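Local coordinates for Sfrice_029225 (Spodoptera frugiperda, PDB 6I50), which is a tumour necrosis factor of the Eiger type, a trimeric cytokine that probably signals by binding receptors of the TNF receptor family, at residues A[61-75]-A[121-135]. Residues are numbered along the deposited sequence; the frame is centred on the assembly and turned at random.
Sequences HVHVHHTGVYLVYVQ and CFSAAALFLKAGDRL
Strands 68-75 and 121-129 pair antiparallel from Gly68-Leu129 to Gln75-Phe122, their axes 147° apart, and beyond the turn at Lys130-Asp133 the two segments pair again at Val62-Leu135 and His63-Arg134. Here the guanidinium of Arg134 lies flat over one face of the His63 ring, planes 18° apart and centres 3.6 Å apart, while His65 covers the opposite face. Arg134 NH1 bonds to Gly132 O, which lies in the guanidinium plane, and this helps hold the group's rotation.

The type II turn is held by two bonds to 61-75: Ala131 N donates almost straight to Thr67 OG1 (2.9 Å), and Gly132 N bonds to Val64 O. Glycine suits the positive phi at position 132. Thr67 lies with OG1 beside its own backbone N (chi1 -60°), which leaves CG2 to meet Phe128 CZ at 3.6 Å.

Between the two sheets, Leu129 CD1 packs against Tyr70 CD1 (3.7 Å) and meets Val72 CG2 tip to tip (3.9 Å), with Val64 CG2 also touching it; Val64, Val72 and Leu129 supply branched aliphatic surface beside the Tyr70 ring. On the other face small Ala124 sets its CB 3.6 Å from Tyr73 CB and leaves room for Phe122 of the second subunit. Tyr73 OH bonds to His7 and to Ala126 N of the third subunit. The chemistry thus divides the contact: an apolar sandwich core typical of the TNF jelly roll, a trimer-facing surface, and a histidine-rich end where protonation, probably disfavoured beside the arginine, might change the stack.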
loop_
_atom_site.group_PDB
_atom_site.type_symbol
_atom_site.label_atom_id
_atom_site.label_comp_id
_atom_site.label_asym_id
_atom_site.label_seq_id
_atom_site.Cartn_x
_atom_site.Cartn_y
_atom_site.Cartn_z
ATOM N N HIS A 61 13.125 17.167 -0.794
ATOM C CA HIS A 61 11.873 17.298 -0.065
ATOM C C HIS A 61 10.719 17.490 -1.039
ATOM O O HIS A 61 10.866 18.143 -2.078
ATOM C CB HIS A 61 11.923 18.483 0.905
ATOM C CG HIS A 61 12.839 18.282 2.070
ATOM N ND1 HIS A 61 14.207 18.416 1.975
ATOM C CD2 HIS A 61 12.579 17.987 3.369
ATOM C CE1 HIS A 61 14.754 18.196 3.158
ATOM N NE2 HIS A 61 13.787 17.932 4.021
ATOM N N VAL A 62 9.573 16.912 -0.707
ATOM C CA VAL A 62 8.332 17.203 -1.416
ATOM C C VAL A 62 7.708 18.439 -0.783
ATOM O O VAL A 62 7.499 18.488 0.434
ATOM C CB VAL A 62 7.369 16.007 -1.370
ATOM C CG1 VAL A 62 6.030 16.400 -1.960
ATOM C CG2 VAL A 62 7.955 14.827 -2.136
ATOM N N HIS A 63 7.419 19.436 -1.610
ATOM C CA HIS A 63 6.938 20.746 -1.181
ATOM C C HIS A 63 5.434 20.802 -1.457
ATOM O O HIS A 63 5.015 20.831 -2.617
ATOM C CB HIS A 63 7.716 21.819 -1.946
ATOM C CG HIS A 63 7.419 23.232 -1.544
ATOM N ND1 HIS A 63 6.349 23.589 -0.753
ATOM C CD2 HIS A 63 8.055 24.386 -1.857
ATOM C CE1 HIS A 63 6.347 24.901 -0.585
ATOM N NE2 HIS A 63 7.370 25.408 -1.249
ATOM N N VAL A 64 4.626 20.810 -0.392
ATOM C CA VAL A 64 3.166 20.835 -0.496
ATOM C C VAL A 64 2.718 22.286 -0.640
ATOM O O VAL A 64 3.186 23.161 0.099
ATOM C CB VAL A 64 2.516 20.179 0.740
ATOM C CG1 VAL A 64 0.978 20.260 0.679
ATOM C CG2 VAL A 64 2.985 18.724 0.899
ATOM N N HIS A 65 1.814 22.551 -1.592
ATOM C CA HIS A 65 1.341 23.908 -1.842
ATOM C C HIS A 65 -0.132 24.126 -1.518
ATOM O O HIS A 65 -0.590 25.276 -1.577
ATOM C CB HIS A 65 1.586 24.292 -3.308
ATOM C CG HIS A 65 3.022 24.232 -3.709
ATOM N ND1 HIS A 65 3.966 25.110 -3.228
ATOM C CD2 HIS A 65 3.680 23.381 -4.531
ATOM C CE1 HIS A 65 5.144 24.810 -3.745
ATOM N NE2 HIS A 65 4.997 23.766 -4.540
ATOM N N HIS A 66 -0.881 23.072 -1.185
ATOM C CA HIS A 66 -2.314 23.179 -0.952
ATOM C C HIS A 66 -2.684 22.349 0.265
ATOM O O HIS A 66 -2.334 21.166 0.346
ATOM C CB HIS A 66 -3.111 22.705 -2.169
ATOM C CG HIS A 66 -2.676 23.338 -3.447
ATOM N ND1 HIS A 66 -1.628 22.850 -4.200
ATOM C CD2 HIS A 66 -3.137 24.430 -4.100
ATOM C CE1 HIS A 66 -1.469 23.612 -5.268
ATOM N NE2 HIS A 66 -2.373 24.577 -5.231
ATOM N N THR A 67 -3.400 22.968 1.196
ATOM C CA THR A 67 -3.820 22.283 2.409
ATOM C C THR A 67 -4.949 21.300 2.113
ATOM O O THR A 67 -5.879 21.608 1.362
ATOM C CB THR A 67 -4.275 23.311 3.443
ATOM O OG1 THR A 67 -3.184 24.193 3.744
ATOM C CG2 THR A 67 -4.749 22.630 4.716
ATOM N N GLY A 68 -4.865 20.111 2.698
ATOM C CA GLY A 68 -5.947 19.156 2.561
ATOM C C GLY A 68 -5.546 17.799 3.090
ATOM O O GLY A 68 -4.468 17.616 3.665
ATOM N N VAL A 69 -6.452 16.845 2.900
ATOM C CA VAL A 69 -6.173 15.449 3.220
ATOM C C VAL A 69 -5.675 14.779 1.951
ATOM O O VAL A 69 -6.355 14.809 0.918
ATOM C CB VAL A 69 -7.411 14.734 3.780
ATOM C CG1 VAL A 69 -7.125 13.251 3.989
ATOM C CG2 VAL A 69 -7.829 15.376 5.088
ATOM N N TYR A 70 -4.478 14.200 2.027
ATOM C CA TYR A 70 -3.813 13.556 0.905
ATOM C C TYR A 70 -3.647 12.072 1.182
ATOM O O TYR A 70 -3.357 11.672 2.309
ATOM C CB TYR A 70 -2.399 14.104 0.672
ATOM C CG TYR A 70 -2.290 15.496 0.114
ATOM C CD1 TYR A 70 -2.608 16.605 0.888
ATOM C CD2 TYR A 70 -1.828 15.703 -1.173
ATOM C CE1 TYR A 70 -2.480 17.881 0.391
ATOM C CE2 TYR A 70 -1.697 16.971 -1.684
ATOM C CZ TYR A 70 -2.027 18.059 -0.906
ATOM O OH TYR A 70 -1.892 19.320 -1.430
ATOM N N LEU A 71 -3.762 11.265 0.132
ATOM C CA LEU A 71 -3.210 9.922 0.169
ATOM C C LEU A 71 -1.724 10.037 -0.140
ATOM O O LEU A 71 -1.350 10.529 -1.206
ATOM C CB LEU A 71 -3.909 9.012 -0.838
ATOM C CG LEU A 71 -3.328 7.599 -0.999
ATOM C CD1 LEU A 71 -3.600 6.761 0.250
ATOM C CD2 LEU A 71 -3.910 6.924 -2.236
ATOM N N VAL A 72 -0.881 9.632 0.802
ATOM C CA VAL A 72 0.570 9.708 0.658
ATOM C C VAL A 72 1.098 8.281 0.682
ATOM O O VAL A 72 0.693 7.490 1.536
ATOM C CB VAL A 72 1.211 10.543 1.784
ATOM C CG1 VAL A 72 2.722 10.611 1.609
ATOM C CG2 VAL A 72 0.610 11.949 1.818
ATOM N N TYR A 73 1.989 7.947 -0.248
ATOM C CA TYR A 73 2.559 6.606 -0.266
ATOM C C TYR A 73 4.057 6.697 -0.527
ATOM O O TYR A 73 4.532 7.604 -1.220
ATOM C CB TYR A 73 1.867 5.707 -1.311
ATOM C CG TYR A 73 1.914 6.251 -2.720
ATOM C CD1 TYR A 73 3.023 6.019 -3.535
ATOM C CD2 TYR A 73 0.856 6.995 -3.237
ATOM C CE1 TYR A 73 3.082 6.532 -4.821
ATOM C CE2 TYR A 73 0.903 7.504 -4.531
ATOM C CZ TYR A 73 2.019 7.266 -5.314
ATOM O OH TYR A 73 2.070 7.773 -6.590
ATOM N N VAL A 74 4.798 5.763 0.061
ATOM C CA VAL A 74 6.253 5.730 -0.028
ATOM C C VAL A 74 6.699 4.284 -0.166
ATOM O O VAL A 74 6.193 3.399 0.533
ATOM C CB VAL A 74 6.913 6.365 1.215
ATOM C CG1 VAL A 74 8.425 6.176 1.182
ATOM C CG2 VAL A 74 6.552 7.843 1.346
ATOM N N GLN A 75 7.665 4.044 -1.051
ATOM C CA GLN A 75 8.358 2.762 -1.102
ATOM C C GLN A 75 9.857 3.000 -1.206
ATOM O O GLN A 75 10.314 3.744 -2.081
ATOM C CB GLN A 75 7.897 1.907 -2.282
ATOM C CG GLN A 75 8.644 0.577 -2.374
ATOM C CD GLN A 75 7.937 -0.410 -3.273
ATOM O OE1 GLN A 75 6.812 -0.826 -2.988
ATOM N NE2 GLN A 75 8.596 -0.804 -4.365
ATOM N N CYS A 121 10.057 -1.671 1.209
ATOM C CA CYS A 121 9.294 -1.294 2.396
ATOM C C CYS A 121 8.296 -0.230 1.962
ATOM O O CYS A 121 8.690 0.900 1.654
ATOM C CB CYS A 121 10.213 -0.773 3.506
ATOM S SG CYS A 121 9.628 -1.072 5.218
ATOM N N PHE A 122 7.015 -0.598 1.926
ATOM C CA PHE A 122 5.945 0.260 1.434
ATOM C C PHE A 122 5.001 0.631 2.572
ATOM O O PHE A 122 4.662 -0.213 3.409
ATOM C CB PHE A 122 5.154 -0.439 0.316
ATOM C CG PHE A 122 3.986 0.360 -0.193
ATOM C CD1 PHE A 122 2.770 0.383 0.495
ATOM C CD2 PHE A 122 4.100 1.085 -1.369
ATOM C CE1 PHE A 122 1.714 1.141 0.036
ATOM C CE2 PHE A 122 3.044 1.839 -1.844
ATOM C CZ PHE A 122 1.844 1.868 -1.139
ATOM N N SER A 123 4.547 1.885 2.583
ATOM C CA SER A 123 3.437 2.271 3.446
ATOM C C SER A 123 2.683 3.429 2.810
ATOM O O SER A 123 3.202 4.132 1.938
ATOM C CB SER A 123 3.901 2.648 4.863
ATOM O OG SER A 123 2.789 2.690 5.758
ATOM N N ALA A 124 1.445 3.619 3.263
ATOM C CA ALA A 124 0.589 4.666 2.726
ATOM C C ALA A 124 -0.487 4.987 3.747
ATOM O O ALA A 124 -0.823 4.157 4.593
ATOM C CB ALA A 124 -0.042 4.247 1.391
ATOM N N ALA A 125 -1.020 6.206 3.664
ATOM C CA ALA A 125 -2.108 6.601 4.553
ATOM C C ALA A 125 -2.720 7.902 4.058
ATOM O O ALA A 125 -2.103 8.645 3.291
ATOM C CB ALA A 125 -1.629 6.770 6.000
ATOM N N ALA A 126 -3.944 8.168 4.518
ATOM C CA ALA A 126 -4.592 9.461 4.309
ATOM C C ALA A 126 -4.128 10.420 5.400
ATOM O O ALA A 126 -4.438 10.221 6.578
ATOM C CB ALA A 126 -6.112 9.315 4.327
ATOM N N LEU A 127 -3.382 11.456 5.015
ATOM C CA LEU A 127 -2.696 12.338 5.953
ATOM C C LEU A 127 -3.118 13.783 5.728
ATOM O O LEU A 127 -3.303 14.214 4.588
ATOM C CB LEU A 127 -1.174 12.226 5.787
ATOM C CG LEU A 127 -0.547 10.859 6.067
ATOM C CD1 LEU A 127 0.900 10.847 5.583
ATOM C CD2 LEU A 127 -0.646 10.512 7.551
ATOM N N PHE A 128 -3.280 14.534 6.813
ATOM C CA PHE A 128 -3.530 15.958 6.678
ATOM C C PHE A 128 -2.207 16.671 6.446
ATOM O O PHE A 128 -1.270 16.525 7.235
ATOM C CB PHE A 128 -4.221 16.525 7.915
ATOM C CG PHE A 128 -4.336 18.016 7.886
ATOM C CD1 PHE A 128 -5.358 18.631 7.174
ATOM C CD2 PHE A 128 -3.389 18.810 8.521
ATOM C CE1 PHE A 128 -5.447 20.010 7.117
ATOM C CE2 PHE A 128 -3.478 20.186 8.473
ATOM C CZ PHE A 128 -4.504 20.786 7.770
ATOM N N LEU A 129 -2.136 17.448 5.368
ATOM C CA LEU A 129 -0.943 18.218 5.037
ATOM C C LEU A 129 -1.324 19.674 4.832
ATOM O O LEU A 129 -2.396 19.974 4.295
ATOM C CB LEU A 129 -0.262 17.683 3.774
ATOM C CG LEU A 129 0.112 16.195 3.800
ATOM C CD1 LEU A 129 0.639 15.753 2.449
ATOM C CD2 LEU A 129 1.140 15.916 4.884
ATOM N N LYS A 130 -0.448 20.579 5.266
ATOM C CA LYS A 130 -0.659 22.011 5.104
ATOM C C LYS A 130 0.172 22.554 3.948
ATOM O O LYS A 130 1.291 22.101 3.696
ATOM C CB LYS A 130 -0.277 22.779 6.374
ATOM C CG LYS A 130 -1.104 22.453 7.589
ATOM C CD LYS A 130 -0.905 23.494 8.684
ATOM C CE LYS A 130 -1.494 24.834 8.283
ATOM N NZ LYS A 130 -1.833 25.652 9.481
ATOM N N ALA A 131 -0.380 23.556 3.261
ATOM C CA ALA A 131 0.430 24.363 2.362
ATOM C C ALA A 131 1.684 24.824 3.094
ATOM O O ALA A 131 1.618 25.274 4.243
ATOM C CB ALA A 131 -0.372 25.566 1.850
ATOM N N GLY A 132 2.835 24.664 2.440
ATOM C CA GLY A 132 4.107 24.992 3.049
ATOM C C GLY A 132 4.810 23.835 3.729
ATOM O O GLY A 132 5.980 23.977 4.107
ATOM N N ASP A 133 4.139 22.700 3.910
ATOM C CA ASP A 133 4.806 21.528 4.461
ATOM C C ASP A 133 5.886 21.034 3.511
ATOM O O ASP A 133 5.735 21.098 2.288
ATOM C CB ASP A 133 3.814 20.391 4.698
ATOM C CG ASP A 133 2.977 20.575 5.947
ATOM O OD1 ASP A 133 3.168 21.567 6.681
ATOM O OD2 ASP A 133 2.114 19.701 6.195
ATOM N N ARG A 134 6.973 20.525 4.083
ATOM C CA ARG A 134 7.955 19.734 3.358
ATOM C C ARG A 134 7.927 18.311 3.898
ATOM O O ARG A 134 7.785 18.098 5.111
ATOM C CB ARG A 134 9.365 20.320 3.489
ATOM C CG ARG A 134 9.719 21.334 2.411
ATOM C CD ARG A 134 8.868 22.590 2.493
ATOM N NE ARG A 134 9.457 23.685 1.734
ATOM C CZ ARG A 134 9.010 24.936 1.742
ATOM N NH1 ARG A 134 7.948 25.259 2.468
ATOM N NH2 ARG A 134 9.623 25.871 1.021
ATOM N N LEU A 135 8.038 17.342 2.990
ATOM C CA LEU A 135 8.082 15.930 3.347
ATOM C C LEU A 135 9.404 15.347 2.884
ATOM O O LEU A 135 9.795 15.540 1.731
ATOM C CB LEU A 135 6.933 15.151 2.710
ATOM C CG LEU A 135 5.522 15.626 3.059
ATOM C CD1 LEU A 135 4.497 14.817 2.269
ATOM C CD2 LEU A 135 5.260 15.510 4.550
#